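Local coordinates for protein cytosolic acyl coenzyme A thioester hydrolase (Mus musculus, PDB 2V1O) that hydrolyses long-chain acyl-CoAs, palmitoyl-CoA above all, to free fatty acids and coenzyme A, this chain being the N-terminal of its two hotdog domains, at residues A[52-57]-A[105-110]; A[73-78]-A[137-142]. All coordinates share one frame; numbering follows the deposited sequence.

Contact 1: residues A[52-57]-A[105-110]. With COA (coenzyme A), chain G.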
loop_
_atom_site.group_PDB
_atom_site.type_symbol
_atom_site.label_atom_id
_atom_site.label_comp_id
_atom_site.label_asym_id
_atom_site.label_seq_id
_atom_site.Cartn_x
_atom_site.Cartn_y
_atom_site.Cartn_z
ATOM N N ARG A 52 -3.265 -24.756 -6.316
ATOM C CA ARG A 52 -3.063 -25.523 -5.092
ATOM C C ARG A 52 -1.804 -25.092 -4.354
ATOM O O ARG A 52 -0.776 -24.792 -4.970
ATOM C CB ARG A 52 -2.957 -27.017 -5.447
ATOM C CG ARG A 52 -2.839 -28.000 -4.283
ATOM C CD ARG A 52 -2.823 -29.405 -4.878
ATOM N NE ARG A 52 -2.584 -30.493 -3.935
ATOM C CZ ARG A 52 -3.538 -31.242 -3.384
ATOM N NH1 ARG A 52 -4.820 -30.990 -3.626
ATOM N NH2 ARG A 52 -3.210 -32.244 -2.571
ATOM N N VAL A 53 -1.915 -25.056 -3.033
ATOM C CA VAL A 53 -0.762 -24.917 -2.146
ATOM C C VAL A 53 -0.642 -26.207 -1.345
ATOM O O VAL A 53 -1.596 -26.633 -0.684
ATOM C CB VAL A 53 -0.928 -23.726 -1.182
ATOM C CG1 VAL A 53 0.291 -23.608 -0.259
ATOM C CG2 VAL A 53 -1.150 -22.437 -1.971
ATOM N N GLU A 54 0.517 -26.854 -1.432
ATOM C CA GLU A 54 0.759 -28.053 -0.632
ATOM C C GLU A 54 0.960 -27.654 0.829
ATOM O O GLU A 54 1.225 -26.493 1.129
ATOM C CB GLU A 54 1.978 -28.823 -1.149
ATOM C CG GLU A 54 1.824 -29.378 -2.569
ATOM C CD GLU A 54 0.735 -30.441 -2.703
ATOM O OE1 GLU A 54 0.411 -31.121 -1.703
ATOM O OE2 GLU A 54 0.218 -30.615 -3.824
ATOM N N ARG A 55 0.821 -28.617 1.733
ATOM C CA ARG A 55 1.100 -28.394 3.144
ATOM C C ARG A 55 2.492 -27.769 3.318
ATOM O O ARG A 55 3.466 -28.197 2.684
ATOM C CB ARG A 55 1.006 -29.719 3.907
ATOM C CG ARG A 55 1.275 -29.623 5.403
ATOM C CD ARG A 55 2.218 -30.739 5.844
ATOM N NE ARG A 55 3.596 -30.259 5.977
ATOM C CZ ARG A 55 4.634 -30.716 5.279
ATOM N NH1 ARG A 55 4.474 -31.689 4.389
ATOM N NH2 ARG A 55 5.840 -30.199 5.482
ATOM N N THR A 56 2.578 -26.752 4.170
ATOM C CA THR A 56 3.848 -26.052 4.411
ATOM C C THR A 56 4.001 -25.616 5.867
ATOM O O THR A 56 3.041 -25.155 6.494
ATOM C CB THR A 56 4.061 -24.851 3.436
ATOM O OG1 THR A 56 5.354 -24.285 3.656
ATOM C CG2 THR A 56 3.000 -23.769 3.610
ATOM N N ASP A 57 5.212 -25.791 6.394
ATOM C CA ASP A 57 5.522 -25.470 7.784
ATOM C C ASP A 57 6.411 -24.242 7.897
ATOM O O ASP A 57 7.374 -24.094 7.141
ATOM C CB ASP A 57 6.213 -26.652 8.473
ATOM C CG ASP A 57 5.312 -27.864 8.609
ATOM O OD1 ASP A 57 4.110 -27.700 8.902
ATOM O OD2 ASP A 57 5.813 -28.987 8.412
ATOM N N THR A 105 5.382 -25.837 -1.870
ATOM C CA THR A 105 5.167 -26.317 -3.222
ATOM C C THR A 105 3.793 -25.833 -3.690
ATOM O O THR A 105 2.805 -25.911 -2.952
ATOM C CB THR A 105 5.291 -27.849 -3.320
ATOM O OG1 THR A 105 6.627 -28.238 -2.983
ATOM C CG2 THR A 105 4.970 -28.354 -4.739
ATOM N N LEU A 106 3.757 -25.330 -4.917
ATOM C CA LEU A 106 2.549 -24.758 -5.489
ATOM C C LEU A 106 2.262 -25.383 -6.842
ATOM O O LEU A 106 3.183 -25.753 -7.565
ATOM C CB LEU A 106 2.731 -23.253 -5.686
ATOM C CG LEU A 106 3.371 -22.397 -4.584
ATOM C CD1 LEU A 106 3.810 -21.048 -5.153
ATOM C CD2 LEU A 106 2.412 -22.206 -3.439
ATOM N N TRP A 107 0.977 -25.443 -7.192
ATOM C CA TRP A 107 0.548 -25.864 -8.515
ATOM C C TRP A 107 -0.193 -24.737 -9.203
ATOM O O TRP A 107 -1.093 -24.119 -8.615
ATOM C CB TRP A 107 -0.352 -27.104 -8.431
ATOM C CG TRP A 107 0.374 -28.310 -7.939
ATOM C CD1 TRP A 107 0.593 -28.660 -6.637
ATOM C CD2 TRP A 107 0.978 -29.338 -8.742
ATOM N NE1 TRP A 107 1.292 -29.842 -6.576
ATOM C CE2 TRP A 107 1.546 -30.277 -7.854
ATOM C CE3 TRP A 107 1.096 -29.549 -10.126
ATOM C CZ2 TRP A 107 2.225 -31.422 -8.301
ATOM C CZ3 TRP A 107 1.770 -30.692 -10.572
ATOM C CH2 TRP A 107 2.327 -31.610 -9.657
ATOM N N TYR A 108 0.204 -24.485 -10.450
ATOM C CA TYR A 108 -0.402 -23.473 -11.303
ATOM C C TYR A 108 -0.988 -24.112 -12.554
ATOM O O TYR A 108 -0.514 -25.143 -13.010
ATOM C CB TYR A 108 0.643 -22.434 -11.715
ATOM C CG TYR A 108 1.052 -21.529 -10.582
ATOM C CD1 TYR A 108 0.406 -20.303 -10.382
ATOM C CD2 TYR A 108 2.071 -21.897 -9.698
ATOM C CE1 TYR A 108 0.758 -19.467 -9.331
ATOM C CE2 TYR A 108 2.434 -21.051 -8.630
ATOM C CZ TYR A 108 1.770 -19.846 -8.461
ATOM O OH TYR A 108 2.110 -18.997 -7.427
ATOM N N VAL A 109 -2.006 -23.466 -13.099
ATOM C CA VAL A 109 -2.638 -23.873 -14.343
ATOM C C VAL A 109 -2.710 -22.637 -15.260
ATOM O O VAL A 109 -3.197 -21.591 -14.839
ATOM C CB VAL A 109 -4.055 -24.454 -14.079
ATOM C CG1 VAL A 109 -4.761 -24.799 -15.384
ATOM C CG2 VAL A 109 -3.984 -25.688 -13.147
ATOM N N PRO A 110 -2.210 -22.749 -16.507
ATOM C CA PRO A 110 -2.280 -21.589 -17.398
ATOM C C PRO A 110 -3.680 -21.369 -17.964
ATOM O O PRO A 110 -4.304 -22.304 -18.480
ATOM C CB PRO A 110 -1.295 -21.935 -18.523
ATOM C CG PRO A 110 -1.269 -23.437 -18.558
ATOM C CD PRO A 110 -1.553 -23.910 -17.146
HETATM N N1A COA G . -4.442 -28.562 -7.938
HETATM C C2A COA G . -3.582 -29.013 -8.912
HETATM N N3A COA G . -4.034 -29.154 -10.204
HETATM C C4A COA G . -5.323 -28.841 -10.501
HETATM C C5A COA G . -6.207 -28.376 -9.537
HETATM C C6A COA G . -5.754 -28.234 -8.237
HETATM N N6A COA G . -6.569 -27.813 -7.272
HETATM N N7A COA G . -7.406 -28.153 -10.134
HETATM C C8A COA G . -7.293 -28.467 -11.442
HETATM N N9A COA G . -6.013 -28.891 -11.675
HETATM C C1B COA G . -5.381 -29.188 -12.961
HETATM C C2B COA G . -5.817 -30.540 -13.507
HETATM O O2B COA G . -5.112 -31.590 -12.884
HETATM C C3B COA G . -5.528 -30.357 -14.989
HETATM O O3B COA G . -4.178 -30.638 -15.310
HETATM P P3B COA G . -3.750 -32.008 -16.047
HETATM O O7A COA G . -3.978 -33.122 -15.078
HETATM O O8A COA G . -4.626 -32.189 -17.264
HETATM O O9A COA G . -2.292 -31.916 -16.421
HETATM C C4B COA G . -5.757 -28.862 -15.210
HETATM O O4B COA G . -5.776 -28.251 -13.933
HETATM C C5B COA G . -7.052 -28.559 -15.955
HETATM O O5B COA G . -8.135 -29.266 -15.391
HETATM P P1A COA G . -9.618 -28.937 -15.903
HETATM O O1A COA G . -9.595 -28.738 -17.393
HETATM O O2A COA G . -10.531 -30.053 -15.447
HETATM O O3A COA G . -10.036 -27.547 -15.207
HETATM P P2A COA G . -10.767 -27.410 -13.784
HETATM O O4A COA G . -10.309 -28.460 -12.801
HETATM O O5A COA G . -12.270 -27.367 -13.935
HETATM O O6A COA G . -10.277 -25.951 -13.331
HETATM C CBP COA G . -8.748 -24.302 -12.490
HETATM C CCP COA G . -8.932 -25.757 -12.923
HETATM C CDP COA G . -7.399 -24.171 -11.773
HETATM C CEP COA G . -8.715 -23.462 -13.767
HETATM C CAP COA G . -9.914 -23.906 -11.574
HETATM O OAP COA G . -9.979 -24.742 -10.435
HETATM C C9P COA G . -9.855 -22.462 -11.138
HETATM O O9P COA G . -10.206 -21.455 -12.039
HETATM N N8P COA G . -9.469 -22.222 -9.892
HETATM C C7P COA G . -9.189 -20.880 -9.411
HETATM C C6P COA G . -7.808 -20.396 -9.853
HETATM C C5P COA G . -7.564 -19.013 -9.291
HETATM O O5P COA G . -8.191 -18.046 -9.759
HETATM N N4P COA G . -6.671 -18.921 -8.303
HETATM C C3P COA G . -6.635 -17.816 -7.347
HETATM C C2P COA G . -7.903 -17.708 -6.471
HETATM S S1P COA G . -7.707 -16.230 -5.450
#

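Contact 2: residues A[73-78]-A[137-142]. With COA (coenzyme A), chain G.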
loop_
_atom_site.group_PDB
_atom_site.type_symbol
_atom_site.label_atom_id
_atom_site.label_comp_id
_atom_site.label_asym_id
_atom_site.label_seq_id
_atom_site.Cartn_x
_atom_site.Cartn_y
_atom_site.Cartn_z
ATOM N N GLU A 73 11.596 -22.673 -8.294
ATOM C CA GLU A 73 12.054 -23.594 -9.329
ATOM C C GLU A 73 10.865 -24.423 -9.805
ATOM O O GLU A 73 10.097 -24.919 -8.988
ATOM C CB GLU A 73 13.155 -24.505 -8.770
ATOM C CG GLU A 73 13.553 -25.653 -9.696
ATOM C CD GLU A 73 14.727 -26.478 -9.191
ATOM O OE1 GLU A 73 14.917 -26.613 -7.960
ATOM O OE2 GLU A 73 15.462 -27.010 -10.046
ATOM N N ILE A 74 10.715 -24.557 -11.122
ATOM C CA ILE A 74 9.714 -25.459 -11.685
ATOM C C ILE A 74 10.289 -26.871 -11.611
ATOM O O ILE A 74 11.338 -27.154 -12.193
ATOM C CB ILE A 74 9.340 -25.116 -13.151
ATOM C CG1 ILE A 74 8.698 -23.724 -13.235
ATOM C CG2 ILE A 74 8.406 -26.207 -13.736
ATOM C CD1 ILE A 74 8.612 -23.156 -14.666
ATOM N N THR A 75 9.594 -27.742 -10.892
ATOM C CA THR A 75 10.098 -29.078 -10.601
ATOM C C THR A 75 9.349 -30.169 -11.360
ATOM O O THR A 75 9.828 -31.302 -11.470
ATOM C CB THR A 75 10.077 -29.343 -9.089
ATOM O OG1 THR A 75 8.775 -29.040 -8.565
ATOM C CG2 THR A 75 11.112 -28.455 -8.405
ATOM N N TYR A 76 8.172 -29.822 -11.885
ATOM C CA TYR A 76 7.392 -30.747 -12.707
ATOM C C TYR A 76 6.397 -30.006 -13.595
ATOM O O TYR A 76 5.907 -28.925 -13.237
ATOM C CB TYR A 76 6.645 -31.779 -11.833
ATOM C CG TYR A 76 5.991 -32.886 -12.634
ATOM C CD1 TYR A 76 6.759 -33.900 -13.213
ATOM C CD2 TYR A 76 4.612 -32.901 -12.842
ATOM C CE1 TYR A 76 6.172 -34.901 -13.962
ATOM C CE2 TYR A 76 4.015 -33.903 -13.594
ATOM C CZ TYR A 76 4.803 -34.900 -14.146
ATOM O OH TYR A 76 4.227 -35.888 -14.896
ATOM N N THR A 77 6.112 -30.588 -14.760
ATOM C CA THR A 77 4.975 -30.155 -15.572
ATOM C C THR A 77 4.149 -31.364 -16.020
ATOM O O THR A 77 4.701 -32.391 -16.435
ATOM C CB THR A 77 5.391 -29.304 -16.810
ATOM O OG1 THR A 77 6.203 -30.086 -17.702
ATOM C CG2 THR A 77 6.130 -28.018 -16.396
ATOM N N SER A 78 2.831 -31.238 -15.903
ATOM C CA SER A 78 1.895 -32.212 -16.451
ATOM C C SER A 78 1.350 -31.619 -17.752
ATOM O O SER A 78 1.877 -30.607 -18.237
ATOM C CB SER A 78 0.772 -32.509 -15.454
ATOM O OG SER A 78 -0.060 -31.369 -15.257
ATOM N N ARG A 137 6.332 -36.747 -11.178
ATOM C CA ARG A 137 5.168 -37.455 -11.687
ATOM C C ARG A 137 4.397 -38.107 -10.533
ATOM O O ARG A 137 3.168 -38.087 -10.512
ATOM C CB ARG A 137 5.597 -38.482 -12.736
ATOM C CG ARG A 137 4.462 -39.253 -13.388
ATOM C CD ARG A 137 4.861 -40.711 -13.521
ATOM N NE ARG A 137 5.455 -41.182 -12.266
ATOM C CZ ARG A 137 6.654 -41.751 -12.146
ATOM N NH1 ARG A 137 7.412 -41.987 -13.216
ATOM N NH2 ARG A 137 7.079 -42.109 -10.943
ATOM N N LYS A 138 5.133 -38.649 -9.567
ATOM C CA LYS A 138 4.543 -39.244 -8.361
ATOM C C LYS A 138 3.766 -38.221 -7.517
ATOM O O LYS A 138 2.688 -38.525 -6.998
ATOM C CB LYS A 138 5.637 -39.905 -7.516
ATOM C CG LYS A 138 5.121 -40.833 -6.437
ATOM C CD LYS A 138 6.266 -41.432 -5.635
ATOM C CE LYS A 138 5.770 -42.028 -4.323
ATOM N NZ LYS A 138 5.007 -43.293 -4.518
ATOM N N ARG A 139 4.321 -37.019 -7.376
ATOM C CA ARG A 139 3.647 -35.948 -6.634
ATOM C C ARG A 139 2.396 -35.475 -7.377
ATOM O O ARG A 139 1.359 -35.242 -6.756
ATOM C CB ARG A 139 4.596 -34.779 -6.361
ATOM C CG ARG A 139 5.802 -35.145 -5.497
ATOM C CD ARG A 139 6.608 -33.916 -5.070
ATOM N NE ARG A 139 7.203 -33.209 -6.209
ATOM C CZ ARG A 139 8.403 -33.461 -6.729
ATOM N NH1 ARG A 139 9.180 -34.420 -6.224
ATOM N NH2 ARG A 139 8.834 -32.743 -7.760
ATOM N N TYR A 140 2.508 -35.347 -8.699
ATOM C CA TYR A 140 1.382 -35.018 -9.577
ATOM C C TYR A 140 0.235 -36.012 -9.409
ATOM O O TYR A 140 -0.908 -35.623 -9.178
ATOM C CB TYR A 140 1.849 -35.007 -11.036
ATOM C CG TYR A 140 0.728 -35.019 -12.051
ATOM C CD1 TYR A 140 -0.162 -33.953 -12.142
ATOM C CD2 TYR A 140 0.563 -36.095 -12.934
ATOM C CE1 TYR A 140 -1.193 -33.953 -13.078
ATOM C CE2 TYR A 140 -0.465 -36.101 -13.876
ATOM C CZ TYR A 140 -1.339 -35.023 -13.939
ATOM O OH TYR A 140 -2.353 -35.003 -14.868
ATOM N N GLU A 141 0.556 -37.296 -9.531
ATOM C CA GLU A 141 -0.416 -38.371 -9.338
ATOM C C GLU A 141 -1.066 -38.342 -7.949
ATOM O O GLU A 141 -2.264 -38.566 -7.824
ATOM C CB GLU A 141 0.253 -39.721 -9.597
ATOM C CG GLU A 141 0.628 -39.947 -11.062
ATOM C CD GLU A 141 1.627 -41.077 -11.266
ATOM O OE1 GLU A 141 2.248 -41.538 -10.286
ATOM O OE2 GLU A 141 1.790 -41.514 -12.419
ATOM N N ALA A 142 -0.276 -38.043 -6.918
ATOM C CA ALA A 142 -0.779 -37.962 -5.542
ATOM C C ALA A 142 -1.891 -36.908 -5.392
ATOM O O ALA A 142 -2.981 -37.211 -4.882
ATOM C CB ALA A 142 0.369 -37.685 -4.571
HETATM N N1A COA G . -4.442 -28.562 -7.938
HETATM C C2A COA G . -3.582 -29.013 -8.912
HETATM N N3A COA G . -4.034 -29.154 -10.204
HETATM C C4A COA G . -5.323 -28.841 -10.501
HETATM C C5A COA G . -6.207 -28.376 -9.537
HETATM C C6A COA G . -5.754 -28.234 -8.237
HETATM N N6A COA G . -6.569 -27.813 -7.272
HETATM N N7A COA G . -7.406 -28.153 -10.134
HETATM C C8A COA G . -7.293 -28.467 -11.442
HETATM N N9A COA G . -6.013 -28.891 -11.675
HETATM C C1B COA G . -5.381 -29.188 -12.961
HETATM C C2B COA G . -5.817 -30.540 -13.507
HETATM O O2B COA G . -5.112 -31.590 -12.884
HETATM C C3B COA G . -5.528 -30.357 -14.989
HETATM O O3B COA G . -4.178 -30.638 -15.310
HETATM P P3B COA G . -3.750 -32.008 -16.047
HETATM O O7A COA G . -3.978 -33.122 -15.078
HETATM O O8A COA G . -4.626 -32.189 -17.264
HETATM O O9A COA G . -2.292 -31.916 -16.421
HETATM C C4B COA G . -5.757 -28.862 -15.210
HETATM O O4B COA G . -5.776 -28.251 -13.933
HETATM C C5B COA G . -7.052 -28.559 -15.955
HETATM O O5B COA G . -8.135 -29.266 -15.391
HETATM P P1A COA G . -9.618 -28.937 -15.903
HETATM O O1A COA G . -9.595 -28.738 -17.393
HETATM O O2A COA G . -10.531 -30.053 -15.447
HETATM O O3A COA G . -10.036 -27.547 -15.207
HETATM P P2A COA G . -10.767 -27.410 -13.784
HETATM O O4A COA G . -10.309 -28.460 -12.801
HETATM O O5A COA G . -12.270 -27.367 -13.935
HETATM O O6A COA G . -10.277 -25.951 -13.331
HETATM C CBP COA G . -8.748 -24.302 -12.490
HETATM C CCP COA G . -8.932 -25.757 -12.923
HETATM C CDP COA G . -7.399 -24.171 -11.773
HETATM C CEP COA G . -8.715 -23.462 -13.767
HETATM C CAP COA G . -9.914 -23.906 -11.574
HETATM O OAP COA G . -9.979 -24.742 -10.435
HETATM C C9P COA G . -9.855 -22.462 -11.138
HETATM O O9P COA G . -10.206 -21.455 -12.039
HETATM N N8P COA G . -9.469 -22.222 -9.892
HETATM C C7P COA G . -9.189 -20.880 -9.411
HETATM C C6P COA G . -7.808 -20.396 -9.853
HETATM C C5P COA G . -7.564 -19.013 -9.291
HETATM O O5P COA G . -8.191 -18.046 -9.759
HETATM N N4P COA G . -6.671 -18.921 -8.303
HETATM C C3P COA G . -6.635 -17.816 -7.347
HETATM C C2P COA G . -7.903 -17.708 -6.471
HETATM S S1P COA G . -7.707 -16.230 -5.450
HETATM O O HOH W 1 10.927 -33.153 -9.688
#

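Contact 1: residues A[52-57]-A[105-110]
Within the antiparallel sheet of the hotdog fold, residues 52-57 of strand 46-57, outermost on that side of this chain's own sheet, pair with residues 105-110 of strand 98-112. Arg52 and Trp107 form a hydrogen-bonded pair: Trp107 N reaches Arg52 O at 2.9 Å, and Arg52 N returns a longer bond to Trp107 O. Next to it Val53 and Leu106 make a non-hydrogen-bonded pair, with Val53 CG2 against Leu106 CD2 on the sheet face that carries these two apolar side chains. Glu54 leaves the strand as a short loop begins, yet its N still bonds Thr105 O at 2.9 Å.

Arg52 and Trp107 occupy the other face, side by side and pointing the same way. Arg52 is extended, CG anti to the backbone N (chi1 -176°), and its CD lies 3.9 Å from Trp107 CD1. Glu54 bends at chi2 (-65°), which turns CD toward the Arg52 side chain; its OE2 accepts from two donors. Arg52 NE forms a salt bridge to it at 2.8 Å, with the oxygen in the guanidinium plane but the donor above the carboxylate plane; Trp107 NE1 adds a weak bond from the indole edge. A carboxylate suits this place, since its negative charge answers the guanidinium while OE2 can still accept from the indole.

Farther out, Arg52 NH2 and NH1 form salt bridges to Glu146 of helix 130-146 and to Asp57 of the second subunit, whose strand continues the sheet across the interface. Arg52, Trp107 and Val109 are part of the coenzyme A pocket lining. Arg52 CB lies 3.3 Å from N1A of the adenine, and Trp107 CB packs against adenine C2A. Val109 CG2 comes within 3.2 Å of the ribose atom O4B.

Contact 2: residues A[73-78]-A[137-142]
Ser78 and Tyr140 meet each other and also hold the same phosphate, the 3'-phosphate of coenzyme A. Ser78 CB lies over one face of the Tyr140 ring, 3.7 Å from its centroid, in a CH-pi contact. Ser78 OG sits between the backbone N and the carbonyl carbon (chi1 67°) and donates to coenzyme A O9A at 2.6 Å. Tyr140 OH gives a very short bond to O7A, which lies at the ring's edge and in its plane. Two hydroxyl donors thus grip different oxygens of one phosphate, and Lys144 and Arg147 bring positive charge to the same ligand.

In the middle the contact is packing. Tyr76, its CG anti to the backbone N (chi1 -171°), reaches from the strand to the helix. Arg137 N lies over one face of the Tyr76 ring, nearest to CE1 at 3.3 Å, and Tyr140 CB packs against Tyr76 CE2 at 3.5 Å. The two tyrosine rings are near parallel, at 30°, but slid so far apart that they barely overlap. A large flat ring suits the space where strand 73-77 and helix 137-142 pass with their axes 8.7 Å apart.

At the other end a water donates to Thr75 O and accepts from Arg139 NH2 at 2.9 Å. Glu83 holds both side chains, by a hydrogen bond with Thr75 OG1 and a salt bridge with Arg139 NE. Here, away from the 3'-phosphate site, Thr75 and Tyr76 are set opposite the single residue Glu83 of neighbouring strand 82-91, forming a classic beta bulge.

In the fold
Contact 1 is buried near the middle of the hotdog domain, whereas contact 2 lies at the surface, their centres about 11 Å apart. The first joins two strands through backbone hydrogen bonds; the second sets a helix against a strand of the same sheet with no direct hydrogen bond between its segments. Trp107 connects them, its CH2 packing 3.5 Å from Tyr140 CA. Both reach the same coenzyme A, but at different parts: 52-57 with 105-110 offers mainly carbon surface to the adenine and ribose, and 73-78 with 137-142 offers hydroxyls to the 3'-phosphate. Only contact 1 also touches the second subunit.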